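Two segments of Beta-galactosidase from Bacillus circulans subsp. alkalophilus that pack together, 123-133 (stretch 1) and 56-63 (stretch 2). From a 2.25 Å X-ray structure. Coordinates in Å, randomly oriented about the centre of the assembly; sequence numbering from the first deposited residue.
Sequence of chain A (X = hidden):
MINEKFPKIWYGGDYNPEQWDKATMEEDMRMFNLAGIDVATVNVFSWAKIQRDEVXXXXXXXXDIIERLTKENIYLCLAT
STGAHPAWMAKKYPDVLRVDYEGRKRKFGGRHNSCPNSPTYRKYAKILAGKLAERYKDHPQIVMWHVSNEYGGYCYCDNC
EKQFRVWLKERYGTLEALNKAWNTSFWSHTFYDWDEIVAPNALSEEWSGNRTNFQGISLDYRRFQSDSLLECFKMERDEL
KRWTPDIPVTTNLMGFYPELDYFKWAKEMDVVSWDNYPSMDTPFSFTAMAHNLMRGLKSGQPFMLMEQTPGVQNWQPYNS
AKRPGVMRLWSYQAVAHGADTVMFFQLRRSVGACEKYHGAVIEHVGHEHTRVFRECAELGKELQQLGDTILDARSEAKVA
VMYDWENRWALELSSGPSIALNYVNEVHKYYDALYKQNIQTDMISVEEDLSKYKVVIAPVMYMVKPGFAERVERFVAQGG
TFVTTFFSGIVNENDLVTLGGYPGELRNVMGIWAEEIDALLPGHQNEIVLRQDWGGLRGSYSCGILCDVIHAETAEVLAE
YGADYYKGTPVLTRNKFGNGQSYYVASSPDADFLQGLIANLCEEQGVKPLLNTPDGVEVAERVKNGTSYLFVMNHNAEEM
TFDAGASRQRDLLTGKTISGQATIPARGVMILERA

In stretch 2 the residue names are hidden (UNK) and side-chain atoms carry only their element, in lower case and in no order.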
ATOM      1  N   LYS A 123      11.682 -36.480   5.245  1.00 16.41           N
ATOM      2  CA  LYS A 123      12.630 -37.575   4.998  1.00 21.62           C
ATOM      3  C   LYS A 123      14.089 -37.147   5.191  1.00 19.88           C
ATOM      4  O   LYS A 123      14.822 -37.754   5.965  1.00 18.62           O
ATOM      5  CB  LYS A 123      12.431 -38.178   3.596  1.00 16.54           C
ATOM      6  CG  LYS A 123      13.420 -39.270   3.229  1.00 20.98           C
ATOM      7  CD  LYS A 123      13.105 -39.856   1.859  1.00 21.60           C
ATOM      8  CE  LYS A 123      14.209 -40.796   1.382  1.00 30.13           C
ATOM      9  NZ  LYS A 123      13.934 -41.346   0.002  1.00 29.30           N
ATOM     10  N   TYR A 124      14.520 -36.098   4.507  1.00 19.25           N
ATOM     11  CA  TYR A 124      15.941 -35.741   4.580  1.00 16.95           C
ATOM     12  C   TYR A 124      16.327 -34.951   5.831  1.00 17.44           C
ATOM     13  O   TYR A 124      17.462 -35.040   6.296  1.00 17.33           O
ATOM     14  CB  TYR A 124      16.394 -35.042   3.302  1.00 18.01           C
ATOM     15  CG  TYR A 124      16.345 -35.968   2.119  1.00 17.21           C
ATOM     16  CD1 TYR A 124      17.218 -37.049   2.032  1.00 15.55           C
ATOM     17  CD2 TYR A 124      15.413 -35.783   1.099  1.00 16.01           C
ATOM     18  CE1 TYR A 124      17.181 -37.915   0.954  1.00 20.04           C
ATOM     19  CE2 TYR A 124      15.368 -36.651   0.005  1.00 18.69           C
ATOM     20  CZ  TYR A 124      16.253 -37.720  -0.058  1.00 22.04           C
ATOM     21  OH  TYR A 124      16.221 -38.596  -1.126  1.00 18.80           O
ATOM     22  N   ALA A 125      15.386 -34.191   6.381  1.00 13.44           N
ATOM     23  CA  ALA A 125      15.668 -33.441   7.587  1.00 15.68           C
ATOM     24  C   ALA A 125      15.886 -34.405   8.755  1.00 21.14           C
ATOM     25  O   ALA A 125      16.810 -34.222   9.542  1.00 19.43           O
ATOM     26  CB  ALA A 125      14.546 -32.440   7.897  1.00 14.06           C
ATOM     27  N   LYS A 126      15.048 -35.437   8.853  1.00 19.07           N
ATOM     28  CA  LYS A 126      15.242 -36.488   9.854  1.00 20.32           C
ATOM     29  C   LYS A 126      16.585 -37.215   9.684  1.00 20.12           C
ATOM     30  O   LYS A 126      17.340 -37.386  10.635  1.00 18.06           O
ATOM     31  CB  LYS A 126      14.104 -37.503   9.802  1.00 19.44           C
ATOM     32  CG  LYS A 126      14.332 -38.708  10.710  1.00 29.17           C
ATOM     33  CD  LYS A 126      13.044 -39.498  10.974  1.00 27.87           C
ATOM     34  CE  LYS A 126      13.301 -40.645  11.958  1.00 32.84           C
ATOM     35  NZ  LYS A 126      12.052 -41.378  12.307  1.00 35.89           N
ATOM     36  N   ILE A 127      16.878 -37.650   8.467  1.00 20.00           N
ATOM     37  CA  ILE A 127      18.161 -38.283   8.209  1.00 20.19           C
ATOM     38  C   ILE A 127      19.343 -37.386   8.601  1.00 19.90           C
ATOM     39  O   ILE A 127      20.264 -37.838   9.287  1.00 20.89           O
ATOM     40  CB  ILE A 127      18.278 -38.739   6.743  1.00 18.83           C
ATOM     41  CG1 ILE A 127      17.258 -39.853   6.480  1.00 17.67           C
ATOM     42  CG2 ILE A 127      19.699 -39.226   6.443  1.00 19.07           C
ATOM     43  CD1 ILE A 127      17.266 -40.397   5.056  1.00 18.06           C
ATOM     44  N   LEU A 128      19.313 -36.120   8.187  1.00 17.89           N
ATOM     45  CA  LEU A 128      20.430 -35.211   8.480  1.00 20.53           C
ATOM     46  C   LEU A 128      20.681 -35.072   9.987  1.00 19.64           C
ATOM     47  O   LEU A 128      21.817 -35.189  10.449  1.00 20.61           O
ATOM     48  CB  LEU A 128      20.223 -33.835   7.842  1.00 13.16           C
ATOM     49  CG  LEU A 128      21.312 -32.782   8.079  1.00 20.43           C
ATOM     50  CD1 LEU A 128      22.716 -33.320   7.747  1.00 15.40           C
ATOM     51  CD2 LEU A 128      21.011 -31.513   7.283  1.00 15.13           C
ATOM     52  N   ALA A 129      19.622 -34.813  10.741  1.00 16.92           N
ATOM     53  CA  ALA A 129      19.726 -34.698  12.182  1.00 17.27           C
ATOM     54  C   ALA A 129      20.248 -36.010  12.779  1.00 20.09           C
ATOM     55  O   ALA A 129      21.073 -36.007  13.684  1.00 21.98           O
ATOM     56  CB  ALA A 129      18.364 -34.342  12.778  1.00 18.97           C
ATOM     57  N   GLY A 130      19.764 -37.132  12.257  1.00 20.93           N
ATOM     58  CA  GLY A 130      20.222 -38.434  12.701  1.00 21.47           C
ATOM     59  C   GLY A 130      21.712 -38.642  12.502  1.00 22.28           C
ATOM     60  O   GLY A 130      22.415 -39.024  13.426  1.00 21.77           O
ATOM     61  N   LYS A 131      22.195 -38.394  11.291  1.00 23.09           N
ATOM     62  CA  LYS A 131      23.603 -38.602  10.979  1.00 19.60           C
ATOM     63  C   LYS A 131      24.515 -37.699  11.786  1.00 20.47           C
ATOM     64  O   LYS A 131      25.600 -38.110  12.175  1.00 26.11           O
ATOM     65  CB  LYS A 131      23.869 -38.409   9.484  1.00 20.19           C
ATOM     66  CG  LYS A 131      23.361 -39.554   8.598  1.00 24.67           C
ATOM     67  CD  LYS A 131      23.628 -39.271   7.126  1.00 20.62           C
ATOM     68  CE  LYS A 131      23.320 -40.487   6.259  1.00 19.64           C
ATOM     69  NZ  LYS A 131      24.183 -41.649   6.615  1.00 22.39           N
ATOM     70  N   LEU A 132      24.094 -36.465  12.028  1.00 17.73           N
ATOM     71  CA  LEU A 132      24.897 -35.553  12.840  1.00 16.79           C
ATOM     72  C   LEU A 132      25.029 -36.074  14.274  1.00 21.82           C
ATOM     73  O   LEU A 132      26.122 -36.073  14.845  1.00 21.53           O
ATOM     74  CB  LEU A 132      24.298 -34.141  12.852  1.00 16.06           C
ATOM     75  CG  LEU A 132      24.440 -33.288  11.589  1.00 21.22           C
ATOM     76  CD1 LEU A 132      23.411 -32.176  11.577  1.00 16.19           C
ATOM     77  CD2 LEU A 132      25.855 -32.719  11.449  1.00 18.60           C
ATOM     78  N   ALA A 133      23.915 -36.498  14.864  1.00 18.47           N
ATOM     79  CA  ALA A 133      23.941 -36.931  16.255  1.00 20.98           C
ATOM     80  C   ALA A 133      24.728 -38.227  16.368  1.00 26.74           C
ATOM     81  O   ALA A 133      25.506 -38.412  17.304  1.00 31.19           O
ATOM     82  CB  ALA A 133      22.520 -37.094  16.821  1.00 21.66           C
ATOM     83  N   UNK A  56      24.638 -38.470  -0.856  1.00 23.98           N
ATOM     84  CA  UNK A  56      26.003 -38.099  -0.475  1.00 22.64           C
ATOM     85  C   UNK A  56      26.058 -37.132   0.698  1.00 23.37           C
ATOM     86  O   UNK A  56      25.377 -36.112   0.690  1.00 20.88           O
ATOM     87  o   UNK A  56      26.732 -38.375  -2.776  1.00 30.43           O
ATOM     88  c   UNK A  56      26.742 -37.494  -1.668  1.00 26.64           C
ATOM     89  N   UNK A  57      26.886 -37.462   1.692  1.00 17.64           N
ATOM     90  CA  UNK A  57      27.060 -36.651   2.897  1.00 23.21           C
ATOM     91  C   UNK A  57      28.548 -36.406   3.196  1.00 24.40           C
ATOM     92  O   UNK A  57      29.348 -37.341   3.267  1.00 20.66           O
ATOM     93  c   UNK A  57      22.116 -37.760   3.761  1.00 20.80           C
ATOM     94  c   UNK A  57      26.389 -37.317   4.116  1.00 20.01           C
ATOM     95  o   UNK A  57      20.759 -37.909   3.647  1.00 19.49           O
ATOM     96  c   UNK A  57      24.322 -38.588   3.388  1.00 24.43           C
ATOM     97  c   UNK A  57      24.014 -36.503   4.484  1.00 20.55           C
ATOM     98  c   UNK A  57      24.878 -37.474   3.995  1.00 21.40           C
ATOM     99  c   UNK A  57      22.642 -36.638   4.369  1.00 20.55           C
ATOM    100  c   UNK A  57      22.942 -38.734   3.269  1.00 21.67           C
ATOM    101  N   UNK A  58      28.912 -35.142   3.382  1.00 22.50           N
ATOM    102  CA  UNK A  58      30.283 -34.790   3.709  1.00 20.35           C
ATOM    103  C   UNK A  58      30.350 -33.995   5.006  1.00 17.35           C
ATOM    104  O   UNK A  58      29.834 -32.886   5.089  1.00 17.60           O
ATOM    105  c   UNK A  58      30.941 -34.008   2.573  1.00 20.21           C
ATOM    106  o   UNK A  58      33.094 -34.378   3.542  1.00 23.77           O
ATOM    107  c   UNK A  58      32.361 -33.579   2.920  1.00 23.20           C
ATOM    108  o   UNK A  58      32.736 -32.438   2.595  1.00 22.06           O
ATOM    109  N   UNK A  59      30.981 -34.579   6.019  1.00 14.87           N
ATOM    110  CA  UNK A  59      31.083 -33.951   7.327  1.00 17.20           C
ATOM    111  C   UNK A  59      32.529 -33.589   7.670  1.00 18.55           C
ATOM    112  O   UNK A  59      32.794 -33.032   8.740  1.00 18.57           O
ATOM    113  c   UNK A  59      27.210 -36.587   7.719  1.00 18.48           C
ATOM    114  c   UNK A  59      26.768 -34.488   8.792  1.00 15.38           C
ATOM    115  c   UNK A  59      29.050 -35.143   8.324  1.00 17.38           C
ATOM    116  c   UNK A  59      28.573 -36.323   7.773  1.00 19.55           C
ATOM    117  c   UNK A  59      28.134 -34.234   8.844  1.00 14.92           C
ATOM    118  c   UNK A  59      26.306 -35.666   8.233  1.00 18.23           C
ATOM    119  c   UNK A  59      30.534 -34.880   8.415  1.00 15.72           C
ATOM    120  N   UNK A  60      33.466 -33.906   6.773  1.00 17.46           N
ATOM    121  CA  UNK A  60      34.885 -33.692   7.074  1.00 20.24           C
ATOM    122  C   UNK A  60      35.196 -32.231   7.396  1.00 19.98           C
ATOM    123  O   UNK A  60      35.977 -31.951   8.302  1.00 24.55           O
ATOM    124  c   UNK A  60      35.817 -34.236   5.965  1.00 24.01           C
ATOM    125  o   UNK A  60      35.627 -33.493   4.753  1.00 23.98           O
ATOM    126  c   UNK A  60      35.529 -35.716   5.716  1.00 18.98           C
ATOM    127  N   UNK A  61      34.555 -31.310   6.679  1.00 20.31           N
ATOM    128  CA  UNK A  61      34.740 -29.877   6.896  1.00 20.15           C
ATOM    129  C   UNK A  61      34.293 -29.510   8.307  1.00 20.79           C
ATOM    130  O   UNK A  61      34.931 -28.714   9.002  1.00 21.10           O
ATOM    131  c   UNK A  61      31.758 -27.165   7.500  1.00 17.00           C
ATOM    132  n   UNK A  61      30.357 -30.044   5.956  1.00 17.45           N
ATOM    133  c   UNK A  61      31.569 -28.352   6.782  1.00 18.29           C
ATOM    134  c   UNK A  61      30.273 -28.901   6.705  1.00 16.39           C
ATOM    135  c   UNK A  61      31.663 -30.227   5.566  1.00 18.74           C
ATOM    136  c   UNK A  61      32.442 -29.216   6.042  1.00 18.06           C
ATOM    137  c   UNK A  61      33.930 -29.062   5.867  1.00 20.64           C
ATOM    138  c   UNK A  61      29.382 -27.137   8.000  1.00 16.14           C
ATOM    139  c   UNK A  61      29.168 -28.299   7.310  1.00 16.87           C
ATOM    140  c   UNK A  61      30.658 -26.567   8.096  1.00 18.60           C
ATOM    141  N   UNK A  62      33.182 -30.097   8.722  1.00 16.78           N
ATOM    142  CA  UNK A  62      32.608 -29.813  10.029  1.00 18.27           C
ATOM    143  C   UNK A  62      33.437 -30.439  11.159  1.00 18.49           C
ATOM    144  O   UNK A  62      33.618 -29.825  12.208  1.00 20.02           O
ATOM    145  c   UNK A  62      29.029 -30.660  11.317  1.00 13.73           C
ATOM    146  c   UNK A  62      30.414 -28.601  11.672  1.00 14.77           C
ATOM    147  c   UNK A  62      30.431 -30.078  11.392  1.00 16.76           C
ATOM    148  c   UNK A  62      31.164 -30.315  10.082  1.00 16.26           C
ATOM    149  N   UNK A  63      33.935 -31.657  10.944  1.00 18.29           N
ATOM    150  CA  UNK A  63      34.879 -32.270  11.890  1.00 23.38           C
ATOM    151  C   UNK A  63      35.977 -31.276  12.274  1.00 20.82           C
ATOM    152  O   UNK A  63      36.293 -31.112  13.445  1.00 23.96           O
ATOM    153  c   UNK A  63      34.591 -34.669  11.091  1.00 20.00           C
ATOM    154  o   UNK A  63      33.424 -34.573  11.511  1.00 20.10           O
ATOM    155  c   UNK A  63      35.549 -33.516  11.292  1.00 20.28           C
ATOM    156  o   UNK A  63      35.019 -35.685  10.505  1.00 24.35           O
TER
HETATM  157  O   HOH W   1      19.452 -35.930   4.636  1.00 14.68           O

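Position 56 carries one carbon and then one oxygen, and nothing of stretch 1 lies within reach. A two-atom hydroxyl side chain is serine, and the hydroxyl of Ser56 is satisfied elsewhere in the structure.

Position 57 has one carbon, then a six-carbon ring bearing a single oxygen. The ring lies under the side chain of Lys131, and its oxygen sits 3.3 Å from CG2 of Ile127 and 4.0 Å from CD1 of Tyr124, at the edge of that second ring. A phenol makes this Tyr57. CD of Lys131 stands 3.6 Å from the ring centroid of Tyr57, almost on the ring normal, so the aliphatic chain makes a CH-pi contact over the face; NZ of Lys131, 4.9 Å from the same centroid, adds an off-centre cation-pi contact. The hydroxyl donates to water 1 (Tyr57 OH to water O, 2.6 Å), which in turn donates to the backbone O of Tyr124 (water O to Tyr124 O, 2.7 Å).

Position 58 has two carbons, the second carrying two oxygens, and is out of reach of stretch 1. The carboxylate could only be aspartate at this length. Asp58 serves its own segment: its OD1 accepts from the backbone N of position 60 at 3.3 Å, capping the helix that starts there.

Position 59 shows one carbon and a bare six-carbon ring, wedged against Leu128, Lys131 and Leu132. With no oxygen it is Phe59. CD2 of Leu132 comes to 3.3 Å from CE1 of Phe59, while CB of Lys131 lies 3.9 Å from its CZ.

Position 60 branches at its first carbon into one oxygen and one carbon, far from stretch 1: threonine. Thr60 OG1 donates to Asp58 OD1 at 2.9 Å, reinforcing the cap.

Position 61 has one carbon, then fused five- and six-membered rings that hold eight carbons and one nitrogen, hence Trp61. It does not touch stretch 1; its NE1 makes a weak hydrogen bond to Asp58 O (3.0 Å).

Position 62 has four carbons forked at the second, reaching Leu132: Leu62, whose CD2 is 3.8 Å from CD2 of Leu132.

Position 63 again has two carbons and two oxygens, out of reach of stretch 1: Asp63, whose OD1 and OD2 are both hydrogen-bonded next to one of the two segments.

Tyr57 and Phe59 point toward the helix and carry most of the contact; Asp58 between them is left to cap, and Leu62 adds a smaller contact with Leu132. Phe59 packs on Leu128, Lys131 and Leu132, and Tyr57 on Lys131 and Ile127, so Lys131 touches both rings. No direct hydrogen bond crosses; packing and one bridging water join the two segments.

Stretch 2 (56-63) SYDFTWLD
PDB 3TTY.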